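Local coordinates for fatty Acyl-Adenylate Ligase (PDB 3PBK), which belongs to the ANL superfamily of AMP-binding enzymes and holds 5'-O-[(S)-(dodecanoyloxy)(hydroxy)phosphoryl]adenosine in its ligand pocket, at residues A[25-30]-A[53-58]; A[269-274]-A[299-304]; A[354-359]-A[380-385]; A[419-424]-A[438-443]; A[461-466]-A[492-497]. All blocks are in the same frame, centred on the assembly; numbering follows the deposited sequence.

Contact 1 of 5, residues A[25-30]-A[53-58]; sequences ALDYAA and TLKARA
K55 reaches across from helix 51-67 and sets its ammonium against the carboxylate of D27, with NZ 2.8 Å from D27 OD1 in a salt bridge. The nitrogen comes in from above the carboxylate, 52° out of its plane. What brings it there is the course of the lysine chain: CG is anti to the backbone N (chi1 -177°), and the chain then bends at chi3 and chi4 so that NZ comes over the carboxylate of D27. On the way its methylenes pass over A30, whose CB touches K55 CB at 3.6 Å and K55 CD at the same distance. Beside this polar bridge lies an apolar one. L26 and L54 cross obliquely, and both methyls of L26 lie against CG and CD2 of L54, L26 CD1 meeting L54 CD2 at 3.6 Å, while L26 CD2 lies 4.1 Å from K55 CA.

A second shell fixes both charges. D27 OD2 is paired with R171, D27 OD1 is also hydrogen-bonded to Y95 OH, and K55 NZ is shared with E59. Positive and negative groups therefore alternate from R171 to E59, which would be expected to keep D27 and K55 ionised.

The two short helical segments run at 132° to each other, their axes 9.2 Å apart, a helix-helix packing of leucine, alanine and the lysine methylenes, with a salt bridge at one flank. Helix 84-95 lies against both, F91 touching L26 and A58; the chain between the helices forms the antiparallel strands 35-39 and 45-50 at one edge of the large mixed sheet.

Contact 2 of 5, residues A[269-274]-A[299-304]; sequences RGTVSV and CWRVAG
Three flat groups flank the start of two neighbouring parallel strands, a beta-alpha-beta crossover in the large mixed sheet of this ANL enzyme. The guanidinium of R269 has C299 SG above one face, over its centre; its NH2 is held by the carbonyls of D296 and S266. The indole of W300 carries A303 CB on one face, offset toward the rim, and at its edge, in the ring plane, T271 O sits 3.2 Å from W300 CD1. F327 and W261 also meet this ring edge-to-face. Over one face of the R301 guanidinium lies V302 CG2, while its NH2 is bound by D218 and K213 O.

The crossover from strand 272-275 to strand 302-305 runs through helices 277-285 and 289-292, and the two strand segments lie only 9° from parallel. Their ladder opens with one carbonyl gripped twice: T271 O accepts R301 N at 2.8 Å on an in-plane lone pair, and V302 N at 3.1 Å nearly along the C=O axis. S273 N then meets V302 O at 3.1 Å, almost head-on, and G304 N meets S273 O at 3.0 Å.

V272 and V302 lie side by side on the sheet face shared with V274, whose side chain comes within about 4 Å of the bound 5'-O-[(S)-(dodecanoyloxy)(hydroxy)phosphoryl]adenosine. Next to the bare backbone of G304, V274 spreads both branches, placing CG1 3.4 Å from G304 O.

Contact 3 of 5, residues A[354-359]-A[380-385]; sequences VVVNEV and VSTFVN
V359 sets its CG2 methyl at the edge of the F383 ring, near the ring plane and 3.9 Å from CE2. The methyl gets there by standing between the backbone N and the carbonyl carbon. Both residues belong to an antiparallel two-stranded ribbon, 356-360 with 380-384, whose connection includes helix 361-367 and is therefore no tight hairpin.

N357, V359, S381 and F383 share one face, turned to the strands 444-449 and 452-458: Y447 touches V359 and F383 and bonds N357 OD1 through its hydroxyl, and Y454 also packs on F383. V356, E358, T382 and V384 lie on the other face. There T382 CG2 presses on V356 CB at 3.6 Å, the two side chains crossing obliquely, and V354 meets V384 at about a right angle, CG1 to CG1 at 3.8 Å, over P334.

N357 and F383 form a hydrogen-bonded pair: N357 N reaches F383 O at 2.9 Å, and F383 N returns to N357 O at 3.0 Å from above the carbonyl plane. V359 and S381 pair likewise. At the other end, beyond the N357-F383 pair, N385 N lies nearly along the C=O axis of V355, 2.7 Å from its O.

Contact 4 of 5, residues A[419-424]-A[438-443]; sequences SLMSGY and GWLDTG
This is a small contact made by apolar side chains between a loop and a short strand, with no hydrogen bond across it: segment 419-424 follows strand 411-416, and segment 438-443 leads through strand 440-442, helix 428-437 lying between them in the chain. L440 is the shared partner. Its CG stands anti to the backbone N, directing the side chain at the loop. The branched end of L420 splits its contacts: CD2 rests 4.0 Å from L440 CB, while CD1 lies 3.7 Å from G438 O. M421, present as selenomethionine, arrives from further along the loop; its chain is extended beyond CG, so that the terminal CE meets L440 CD1 at 3.6 Å, the two side chains crossing at about a right angle. The same CE sits over one face of the Y424 ring, offset toward the rim. I434 of the intervening helix touches L420, M421 and L440 alike.

G438 leaves the helix with positive phi, and strand 440-442 then pairs antiparallel with 411-416 through L440 to I415 and T442 to I413. T442 and G443, followed by D444, match the Thr-Gly-Asp signature of ANL enzymes, and the L440 side chain is about 8 Å from the bound ligand. At this corner D441 closes an Asx turn, its OD1 accepting G443 N at 2.7 Å from above the carboxylate plane.

Contact 5 of 5, residues A[461-466]-A[492-497]; sequences DLIIIR and AFVTAQ
Strands 463-465 and 492-494 pass at 33° with their axes 6.6 Å apart and no hydrogen bond between them, so they meet through side chains and not as sheet neighbours. I463 and V494 carry the contact, crossing obliquely. With CG1 of I463 anti to the carbonyl carbon and CG2 anti to the backbone N, the residue lies along the opposing strand: CG2 faces V494 CB at 4.1 Å, CG1 lies 4.0 Å from F493 CA, and the chain ends with CD1 beside A492 CB at 4.2 Å. V494 answers with both branches. V494 CG1, standing between backbone N and carbonyl carbon, comes 4.0 Å from I464 N, and V494 CG2 touches I465 CG2 at 4.2 Å. The contacts are van der Waals, nearly all between carbon atoms.

The phenyl ring of F493 leads away from this interface toward K557 on helix 553-564. I463 is further covered by I500 and by P472 at the start of helix 472-479. The contact thus joins the two-stranded antiparallel sheet 463-465/468-470 to the edge strand of the three-stranded sheet 490-494, 500-505 and 533-538, in the small C-terminal part of the ANL fold.

Overall arrangement
Contacts 1, 2 and 5 are buried, contacts 3 and 4 partly buried. Contacts 2 and 3 are backbone-bonded strand pairs, one a parallel pair inside the large mixed sheet, the other an antiparallel ribbon; their nearest atoms are about 7 Å apart. Contacts 4 and 5 have no hydrogen bonds between their segments and rely on apolar side chains; the nearest atoms of these two contacts are also about 7 Å apart. Contact 1 alone joins two helices and alone contains a salt bridge; its centre lies about 50 Å from that of contact 5, on the opposite side of the chain's centre. Contact 2 comes nearest the bound ligand, with 3 and 4 further off. No two contacts share a strand or helix.

Contact 1 of 5, residues A[25-30]-A[53-58]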
# COMPACT_ATOMS: atom_id res chain seq x y z
N ALA A 25 -5.26 -6.32 22.29
CA ALA A 25 -5.71 -5.06 21.74
C ALA A 25 -7.24 -5.02 21.61
O ALA A 25 -7.89 -4.13 22.16
CB ALA A 25 -5.04 -4.78 20.40
N LEU A 26 -7.81 -5.98 20.91
CA LEU A 26 -9.24 -5.97 20.66
C LEU A 26 -10.05 -6.17 21.94
O LEU A 26 -11.16 -5.65 22.08
CB LEU A 26 -9.62 -7.03 19.63
CG LEU A 26 -11.12 -7.31 19.46
CD1 LEU A 26 -11.86 -6.03 19.17
CD2 LEU A 26 -11.35 -8.32 18.36
N ASP A 27 -9.50 -6.95 22.87
CA ASP A 27 -10.17 -7.20 24.14
C ASP A 27 -10.45 -5.88 24.83
O ASP A 27 -11.51 -5.68 25.40
CB ASP A 27 -9.30 -8.07 25.04
CG ASP A 27 -9.64 -9.53 24.93
OD1 ASP A 27 -10.53 -9.89 24.12
OD2 ASP A 27 -9.03 -10.33 25.66
N TYR A 28 -9.47 -4.98 24.76
CA TYR A 28 -9.61 -3.66 25.34
C TYR A 28 -10.61 -2.79 24.59
O TYR A 28 -11.32 -2.00 25.21
CB TYR A 28 -8.25 -2.96 25.36
CG TYR A 28 -8.30 -1.62 26.07
CD1 TYR A 28 -8.16 -1.55 27.45
CD2 TYR A 28 -8.49 -0.44 25.36
CE1 TYR A 28 -8.21 -0.34 28.10
CE2 TYR A 28 -8.54 0.77 26.01
CZ TYR A 28 -8.39 0.81 27.38
OH TYR A 28 -8.44 2.01 28.06
N ALA A 29 -10.67 -2.93 23.27
CA ALA A 29 -11.52 -2.08 22.44
C ALA A 29 -12.98 -2.48 22.54
O ALA A 29 -13.87 -1.67 22.34
CB ALA A 29 -11.06 -2.10 20.99
N ALA A 30 -13.22 -3.75 22.84
CA ALA A 30 -14.58 -4.23 23.02
C ALA A 30 -15.19 -3.62 24.28
O ALA A 30 -16.35 -3.85 24.57
CB ALA A 30 -14.61 -5.74 23.10
N THR A 53 -19.05 -6.00 19.78
CA THR A 53 -19.67 -7.06 19.00
C THR A 53 -18.63 -7.88 18.22
O THR A 53 -18.71 -9.10 18.15
CB THR A 53 -20.70 -6.48 18.01
OG1 THR A 53 -21.85 -6.02 18.74
CG2 THR A 53 -21.11 -7.51 16.98
N LEU A 54 -17.66 -7.19 17.64
CA LEU A 54 -16.60 -7.86 16.90
C LEU A 54 -15.88 -8.91 17.75
O LEU A 54 -15.65 -10.03 17.31
CB LEU A 54 -15.61 -6.84 16.35
CG LEU A 54 -14.24 -7.42 16.01
CD1 LEU A 54 -14.29 -8.30 14.77
CD2 LEU A 54 -13.25 -6.30 15.83
N LYS A 55 -15.52 -8.54 18.98
CA LYS A 55 -14.92 -9.48 19.92
C LYS A 55 -15.71 -10.80 20.03
O LYS A 55 -15.15 -11.90 19.92
CB LYS A 55 -14.81 -8.82 21.30
CG LYS A 55 -14.13 -9.65 22.37
CD LYS A 55 -14.68 -9.30 23.75
CE LYS A 55 -13.61 -9.46 24.84
NZ LYS A 55 -13.03 -10.83 24.91
N ALA A 56 -17.02 -10.69 20.23
CA ALA A 56 -17.90 -11.84 20.34
C ALA A 56 -17.83 -12.68 19.08
O ALA A 56 -17.48 -13.86 19.12
CB ALA A 56 -19.32 -11.40 20.61
N ARG A 57 -18.17 -12.08 17.95
CA ARG A 57 -18.13 -12.79 16.69
C ARG A 57 -16.76 -13.40 16.43
O ARG A 57 -16.66 -14.46 15.81
CB ARG A 57 -18.56 -11.88 15.54
CG ARG A 57 -19.97 -11.37 15.70
CD ARG A 57 -20.40 -10.55 14.50
NE ARG A 57 -21.72 -9.96 14.71
CZ ARG A 57 -22.28 -9.08 13.89
NH1 ARG A 57 -21.63 -8.68 12.80
NH2 ARG A 57 -23.49 -8.60 14.15
N ALA A 58 -15.71 -12.76 16.91
CA ALA A 58 -14.36 -13.29 16.74
C ALA A 58 -14.09 -14.53 17.61
O ALA A 58 -13.49 -15.49 17.14
CB ALA A 58 -13.31 -12.21 17.00

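Contact 2 of 5, residues A[269-274]-A[299-304]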
# COMPACT_ATOMS: atom_id res chain seq x y z
N ARG A 269 -17.71 14.46 10.04
CA ARG A 269 -16.63 15.23 10.64
C ARG A 269 -15.40 14.34 10.84
O ARG A 269 -14.74 14.41 11.88
CB ARG A 269 -17.08 15.80 11.97
CG ARG A 269 -18.26 16.74 11.87
CD ARG A 269 -17.84 18.06 11.25
NE ARG A 269 -17.83 18.00 9.79
CZ ARG A 269 -17.14 18.84 9.02
NH1 ARG A 269 -16.40 19.80 9.56
NH2 ARG A 269 -17.19 18.71 7.70
N GLY A 270 -15.12 13.52 9.83
CA GLY A 270 -13.95 12.66 9.81
C GLY A 270 -12.66 13.43 10.03
O GLY A 270 -12.57 14.63 9.77
N THR A 271 -11.63 12.73 10.49
CA THR A 271 -10.46 13.43 11.01
C THR A 271 -9.16 12.98 10.37
O THR A 271 -8.31 13.79 10.02
CB THR A 271 -10.39 13.25 12.54
OG1 THR A 271 -11.03 14.36 13.17
CG2 THR A 271 -8.96 13.17 13.00
N VAL A 272 -9.00 11.67 10.23
CA VAL A 272 -7.76 11.08 9.74
C VAL A 272 -8.07 10.21 8.54
O VAL A 272 -9.03 9.45 8.53
CB VAL A 272 -7.06 10.24 10.85
CG1 VAL A 272 -5.99 9.34 10.25
CG2 VAL A 272 -6.44 11.15 11.87
N SER A 273 -7.25 10.33 7.51
CA SER A 273 -7.39 9.45 6.37
C SER A 273 -6.08 9.46 5.62
O SER A 273 -5.33 10.43 5.71
CB SER A 273 -8.51 9.92 5.45
OG SER A 273 -8.60 9.07 4.33
N VAL A 274 -5.80 8.38 4.92
CA VAL A 274 -4.55 8.30 4.18
C VAL A 274 -4.82 7.58 2.87
O VAL A 274 -5.60 6.63 2.84
CB VAL A 274 -3.45 7.56 4.97
CG1 VAL A 274 -2.14 7.56 4.19
CG2 VAL A 274 -3.25 8.18 6.34
N CYS A 299 -12.54 19.74 9.56
CA CYS A 299 -12.43 18.62 10.48
C CYS A 299 -11.28 17.67 10.11
O CYS A 299 -10.77 16.91 10.95
CB CYS A 299 -13.75 17.84 10.45
SG CYS A 299 -14.11 17.11 8.81
N TRP A 300 -10.90 17.69 8.83
CA TRP A 300 -9.85 16.82 8.35
C TRP A 300 -8.53 17.26 8.95
O TRP A 300 -7.94 18.24 8.51
CB TRP A 300 -9.78 16.85 6.82
CG TRP A 300 -9.06 15.67 6.23
CD1 TRP A 300 -8.37 14.70 6.91
CD2 TRP A 300 -8.94 15.34 4.84
NE1 TRP A 300 -7.85 13.79 6.03
CE2 TRP A 300 -8.18 14.16 4.75
CE3 TRP A 300 -9.41 15.93 3.66
CZ2 TRP A 300 -7.87 13.55 3.53
CZ3 TRP A 300 -9.10 15.32 2.45
CH2 TRP A 300 -8.35 14.15 2.39
N ARG A 301 -8.07 16.53 9.96
CA ARG A 301 -6.89 16.91 10.74
C ARG A 301 -5.58 16.39 10.15
O ARG A 301 -4.56 17.08 10.16
CB ARG A 301 -7.06 16.40 12.17
CG ARG A 301 -6.02 16.89 13.14
CD ARG A 301 -6.29 16.35 14.52
NE ARG A 301 -5.74 15.01 14.71
CZ ARG A 301 -4.45 14.74 14.80
NH1 ARG A 301 -3.56 15.72 14.68
NH2 ARG A 301 -4.03 13.50 14.99
N VAL A 302 -5.61 15.16 9.65
CA VAL A 302 -4.44 14.55 9.05
C VAL A 302 -4.77 13.87 7.73
O VAL A 302 -5.49 12.86 7.70
CB VAL A 302 -3.77 13.55 10.02
CG1 VAL A 302 -2.54 12.91 9.39
CG2 VAL A 302 -3.42 14.24 11.32
N ALA A 303 -4.27 14.44 6.64
CA ALA A 303 -4.37 13.83 5.31
C ALA A 303 -3.01 13.25 4.89
O ALA A 303 -2.09 13.99 4.52
CB ALA A 303 -4.86 14.85 4.29
N GLY A 304 -2.89 11.93 4.96
CA GLY A 304 -1.63 11.27 4.71
C GLY A 304 -1.43 10.83 3.27
O GLY A 304 -2.39 10.52 2.57

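Contact 3 of 5, residues A[354-359]-A[380-385]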
# COMPACT_ATOMS: atom_id res chain seq x y z
N VAL A 354 3.26 19.49 3.21
CA VAL A 354 4.30 18.82 2.45
C VAL A 354 5.59 19.63 2.54
O VAL A 354 5.59 20.83 2.29
CB VAL A 354 3.91 18.67 0.97
CG1 VAL A 354 5.04 18.05 0.16
CG2 VAL A 354 2.63 17.85 0.84
N VAL A 355 6.68 18.99 2.92
CA VAL A 355 7.98 19.65 2.94
C VAL A 355 8.86 19.05 1.84
O VAL A 355 8.96 17.83 1.71
CB VAL A 355 8.67 19.46 4.28
CG1 VAL A 355 10.08 20.00 4.22
CG2 VAL A 355 7.86 20.10 5.39
N VAL A 356 9.49 19.89 1.03
CA VAL A 356 10.22 19.40 -0.13
C VAL A 356 11.70 19.74 -0.05
O VAL A 356 12.09 20.71 0.59
CB VAL A 356 9.67 19.99 -1.45
CG1 VAL A 356 8.23 19.60 -1.64
CG2 VAL A 356 9.82 21.49 -1.44
N ASN A 357 12.52 18.91 -0.70
CA ASN A 357 13.91 19.24 -0.94
C ASN A 357 14.22 19.22 -2.43
O ASN A 357 14.01 18.20 -3.10
CB ASN A 357 14.84 18.29 -0.20
CG ASN A 357 16.30 18.72 -0.29
OD1 ASN A 357 17.10 18.11 -1.01
ND2 ASN A 357 16.65 19.79 0.42
N GLU A 358 14.70 20.34 -2.96
CA GLU A 358 15.06 20.40 -4.37
C GLU A 358 16.51 20.03 -4.59
O GLU A 358 17.37 20.31 -3.75
CB GLU A 358 14.78 21.79 -4.93
CG GLU A 358 13.31 22.12 -5.00
CD GLU A 358 13.06 23.57 -5.33
OE1 GLU A 358 14.04 24.35 -5.27
OE2 GLU A 358 11.90 23.91 -5.64
N VAL A 359 16.79 19.39 -5.73
CA VAL A 359 18.15 18.96 -6.01
C VAL A 359 18.54 19.25 -7.45
O VAL A 359 17.68 19.24 -8.33
CB VAL A 359 18.33 17.45 -5.72
CG1 VAL A 359 18.04 17.13 -4.25
CG2 VAL A 359 17.45 16.62 -6.65
N VAL A 380 16.20 20.29 -12.20
CA VAL A 380 15.85 20.10 -10.80
C VAL A 380 14.83 18.98 -10.56
O VAL A 380 13.80 18.91 -11.23
CB VAL A 380 15.26 21.38 -10.22
CG1 VAL A 380 15.00 21.22 -8.72
CG2 VAL A 380 16.17 22.56 -10.50
N SER A 381 15.12 18.10 -9.61
CA SER A 381 14.10 17.18 -9.14
C SER A 381 13.68 17.62 -7.73
O SER A 381 14.50 18.14 -6.97
CB SER A 381 14.62 15.73 -9.12
OG SER A 381 14.56 15.13 -10.40
N THR A 382 12.40 17.42 -7.42
CA THR A 382 11.86 17.73 -6.09
C THR A 382 11.51 16.44 -5.36
O THR A 382 10.78 15.62 -5.89
CB THR A 382 10.58 18.55 -6.18
OG1 THR A 382 10.82 19.77 -6.88
CG2 THR A 382 10.07 18.87 -4.80
N PHE A 383 12.00 16.28 -4.14
CA PHE A 383 11.65 15.10 -3.34
C PHE A 383 10.90 15.48 -2.08
O PHE A 383 11.15 16.52 -1.49
CB PHE A 383 12.90 14.27 -3.04
CG PHE A 383 13.49 13.63 -4.26
CD1 PHE A 383 12.87 12.56 -4.87
CD2 PHE A 383 14.66 14.13 -4.82
CE1 PHE A 383 13.40 11.98 -6.01
CE2 PHE A 383 15.20 13.55 -5.97
CZ PHE A 383 14.57 12.48 -6.56
N VAL A 384 9.96 14.64 -1.67
CA VAL A 384 9.15 14.97 -0.50
C VAL A 384 9.75 14.43 0.79
O VAL A 384 10.21 13.30 0.86
CB VAL A 384 7.70 14.48 -0.68
CG1 VAL A 384 6.88 14.73 0.56
CG2 VAL A 384 7.07 15.17 -1.87
N ASN A 385 9.78 15.28 1.82
CA ASN A 385 10.23 14.89 3.15
C ASN A 385 9.29 13.86 3.75
O ASN A 385 8.10 14.12 3.95
CB ASN A 385 10.31 16.14 4.04
CG ASN A 385 10.98 15.87 5.37
OD1 ASN A 385 10.69 14.89 6.06
ND2 ASN A 385 11.88 16.77 5.77

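Contact 4 of 5, residues A[419-424]-A[438-443]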
# COMPACT_ATOMS: atom_id res chain seq x y z
N SER A 419 9.28 -3.39 14.61
CA SER A 419 8.30 -3.59 13.56
C SER A 419 8.79 -4.55 12.47
O SER A 419 7.99 -5.18 11.81
CB SER A 419 7.92 -2.26 12.93
OG SER A 419 7.30 -1.42 13.88
N LEU A 420 10.10 -4.64 12.30
CA LEU A 420 10.68 -5.46 11.25
C LEU A 420 10.07 -6.86 11.24
O LEU A 420 9.85 -7.46 12.30
CB LEU A 420 12.18 -5.58 11.43
CG LEU A 420 13.05 -5.56 10.18
CD1 LEU A 420 14.30 -6.37 10.41
CD2 LEU A 420 12.29 -6.11 9.01
N MSE A 421 9.83 -7.39 10.04
CA MSE A 421 9.26 -8.72 9.89
C MSE A 421 10.24 -9.77 10.39
O MSE A 421 11.33 -9.45 10.86
CB MSE A 421 8.97 -9.00 8.43
CG MSE A 421 10.22 -9.10 7.59
SE MSE A 421 9.87 -9.71 5.77
CE MSE A 421 11.70 -9.68 5.09
N SER A 422 9.84 -11.03 10.29
CA SER A 422 10.69 -12.13 10.72
C SER A 422 11.41 -12.69 9.51
O SER A 422 12.47 -13.31 9.63
CB SER A 422 9.86 -13.20 11.40
OG SER A 422 9.13 -12.65 12.50
N GLY A 423 10.82 -12.44 8.35
CA GLY A 423 11.32 -12.91 7.07
C GLY A 423 10.16 -13.34 6.20
O GLY A 423 9.00 -13.24 6.60
N TYR A 424 10.46 -13.83 5.01
CA TYR A 424 9.44 -14.33 4.11
C TYR A 424 9.11 -15.76 4.47
O TYR A 424 10.00 -16.56 4.71
CB TYR A 424 9.87 -14.25 2.64
CG TYR A 424 10.06 -12.84 2.14
CD1 TYR A 424 8.99 -11.96 2.06
CD2 TYR A 424 11.32 -12.37 1.77
CE1 TYR A 424 9.16 -10.66 1.62
CE2 TYR A 424 11.50 -11.08 1.33
CZ TYR A 424 10.42 -10.23 1.25
OH TYR A 424 10.61 -8.95 0.82
N GLY A 438 19.70 -7.92 11.95
CA GLY A 438 18.67 -7.06 12.51
C GLY A 438 18.28 -5.96 11.54
O GLY A 438 17.44 -5.12 11.86
N TRP A 439 18.91 -5.98 10.37
CA TRP A 439 18.65 -5.00 9.31
C TRP A 439 17.99 -5.62 8.10
O TRP A 439 18.20 -6.79 7.79
CB TRP A 439 19.95 -4.35 8.83
CG TRP A 439 20.51 -3.39 9.78
CD1 TRP A 439 21.54 -3.60 10.62
CD2 TRP A 439 20.07 -2.04 10.01
NE1 TRP A 439 21.78 -2.47 11.37
CE2 TRP A 439 20.89 -1.50 11.01
CE3 TRP A 439 19.06 -1.24 9.46
CZ2 TRP A 439 20.74 -0.19 11.48
CZ3 TRP A 439 18.91 0.05 9.93
CH2 TRP A 439 19.75 0.56 10.93
N LEU A 440 17.23 -4.80 7.39
CA LEU A 440 16.65 -5.22 6.14
C LEU A 440 16.90 -4.15 5.12
O LEU A 440 16.74 -2.96 5.40
CB LEU A 440 15.14 -5.42 6.27
CG LEU A 440 14.49 -5.65 4.92
CD1 LEU A 440 14.26 -7.12 4.70
CD2 LEU A 440 13.20 -4.91 4.83
N ASP A 441 17.31 -4.56 3.92
CA ASP A 441 17.41 -3.66 2.78
C ASP A 441 16.07 -3.60 2.06
O ASP A 441 15.63 -4.58 1.48
CB ASP A 441 18.49 -4.17 1.84
CG ASP A 441 18.61 -3.33 0.59
OD1 ASP A 441 17.67 -2.55 0.34
OD2 ASP A 441 19.63 -3.46 -0.12
N THR A 442 15.42 -2.44 2.08
CA THR A 442 14.07 -2.32 1.54
C THR A 442 14.02 -2.35 0.01
O THR A 442 12.97 -2.53 -0.57
CB THR A 442 13.42 -1.02 1.97
OG1 THR A 442 14.16 0.07 1.41
CG2 THR A 442 13.43 -0.88 3.48
N GLY A 443 15.16 -2.15 -0.64
CA GLY A 443 15.18 -2.10 -2.08
C GLY A 443 14.68 -0.76 -2.60
O GLY A 443 14.32 -0.63 -3.78

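Contact 5 of 5, residues A[461-466]-A[492-497]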
# COMPACT_ATOMS: atom_id res chain seq x y z
N ASP A 461 13.20 -0.17 -10.26
CA ASP A 461 12.65 0.73 -11.29
C ASP A 461 13.68 1.65 -11.94
O ASP A 461 13.43 2.21 -13.01
CB ASP A 461 11.53 1.59 -10.72
CG ASP A 461 10.33 0.78 -10.32
OD1 ASP A 461 10.23 -0.37 -10.80
OD2 ASP A 461 9.49 1.30 -9.55
N LEU A 462 14.83 1.82 -11.28
CA LEU A 462 15.81 2.80 -11.74
C LEU A 462 16.32 2.47 -13.13
O LEU A 462 16.65 1.33 -13.42
CB LEU A 462 16.97 2.90 -10.74
CG LEU A 462 18.08 3.91 -11.05
CD1 LEU A 462 17.52 5.34 -11.07
CD2 LEU A 462 19.24 3.78 -10.06
N ILE A 463 16.37 3.49 -13.99
CA ILE A 463 16.91 3.33 -15.34
C ILE A 463 18.42 3.51 -15.33
O ILE A 463 18.92 4.64 -15.24
CB ILE A 463 16.31 4.35 -16.32
CG1 ILE A 463 14.89 3.95 -16.71
CG2 ILE A 463 17.18 4.47 -17.56
CD1 ILE A 463 14.07 5.08 -17.24
N ILE A 464 19.15 2.40 -15.43
CA ILE A 464 20.60 2.45 -15.38
C ILE A 464 21.22 2.30 -16.77
O ILE A 464 21.15 1.26 -17.40
CB ILE A 464 21.18 1.43 -14.38
CG1 ILE A 464 20.34 1.46 -13.10
CG2 ILE A 464 22.65 1.75 -14.07
CD1 ILE A 464 20.27 0.15 -12.38
N ILE A 465 21.78 3.40 -17.25
CA ILE A 465 22.48 3.39 -18.51
C ILE A 465 23.95 3.72 -18.25
O ILE A 465 24.36 3.85 -17.09
CB ILE A 465 21.83 4.35 -19.56
CG1 ILE A 465 21.84 5.79 -19.09
CG2 ILE A 465 20.38 3.94 -19.86
CD1 ILE A 465 20.89 6.67 -19.89
N ARG A 466 24.75 3.83 -19.31
CA ARG A 466 26.18 4.05 -19.16
C ARG A 466 26.48 5.30 -18.36
O ARG A 466 26.19 6.42 -18.81
CB ARG A 466 26.87 4.14 -20.52
CG ARG A 466 27.05 2.80 -21.21
CD ARG A 466 27.48 2.94 -22.66
NE ARG A 466 27.11 1.75 -23.42
CZ ARG A 466 27.71 1.35 -24.53
NH1 ARG A 466 28.73 2.05 -25.03
NH2 ARG A 466 27.29 0.25 -25.15
N ALA A 492 8.14 3.85 -17.88
CA ALA A 492 9.44 3.93 -18.51
C ALA A 492 10.40 2.89 -17.94
O ALA A 492 10.40 2.61 -16.74
CB ALA A 492 10.01 5.33 -18.39
N PHE A 493 11.21 2.31 -18.81
CA PHE A 493 12.25 1.38 -18.38
C PHE A 493 13.29 1.24 -19.49
O PHE A 493 13.08 1.69 -20.62
CB PHE A 493 11.66 0.03 -18.01
CG PHE A 493 10.92 -0.63 -19.14
CD1 PHE A 493 9.56 -0.40 -19.32
CD2 PHE A 493 11.57 -1.49 -20.01
CE1 PHE A 493 8.88 -1.01 -20.36
CE2 PHE A 493 10.89 -2.09 -21.04
CZ PHE A 493 9.55 -1.85 -21.22
N VAL A 494 14.42 0.63 -19.15
CA VAL A 494 15.45 0.41 -20.15
C VAL A 494 15.55 -1.06 -20.52
O VAL A 494 15.61 -1.93 -19.65
CB VAL A 494 16.82 0.97 -19.70
CG1 VAL A 494 17.22 0.42 -18.34
CG2 VAL A 494 17.88 0.65 -20.74
N THR A 495 15.54 -1.33 -21.82
CA THR A 495 15.63 -2.69 -22.33
C THR A 495 17.03 -3.25 -22.08
O THR A 495 17.96 -2.51 -21.76
CB THR A 495 15.28 -2.72 -23.82
OG1 THR A 495 14.74 -4.01 -24.15
CG2 THR A 495 16.49 -2.43 -24.69
N ALA A 496 17.18 -4.56 -22.19
CA ALA A 496 18.48 -5.17 -21.93
C ALA A 496 19.48 -4.82 -23.03
O ALA A 496 20.68 -5.02 -22.86
CB ALA A 496 18.35 -6.67 -21.76
N GLN A 497 18.99 -4.31 -24.16
CA GLN A 497 19.85 -3.83 -25.24
C GLN A 497 20.20 -2.35 -25.05
O GLN A 497 20.72 -1.69 -25.97
CB GLN A 497 19.19 -4.04 -26.61
CG GLN A 497 19.00 -5.51 -27.01
CD GLN A 497 17.83 -6.18 -26.30
OE1 GLN A 497 18.01 -7.21 -25.64
NE2 GLN A 497 16.63 -5.62 -26.44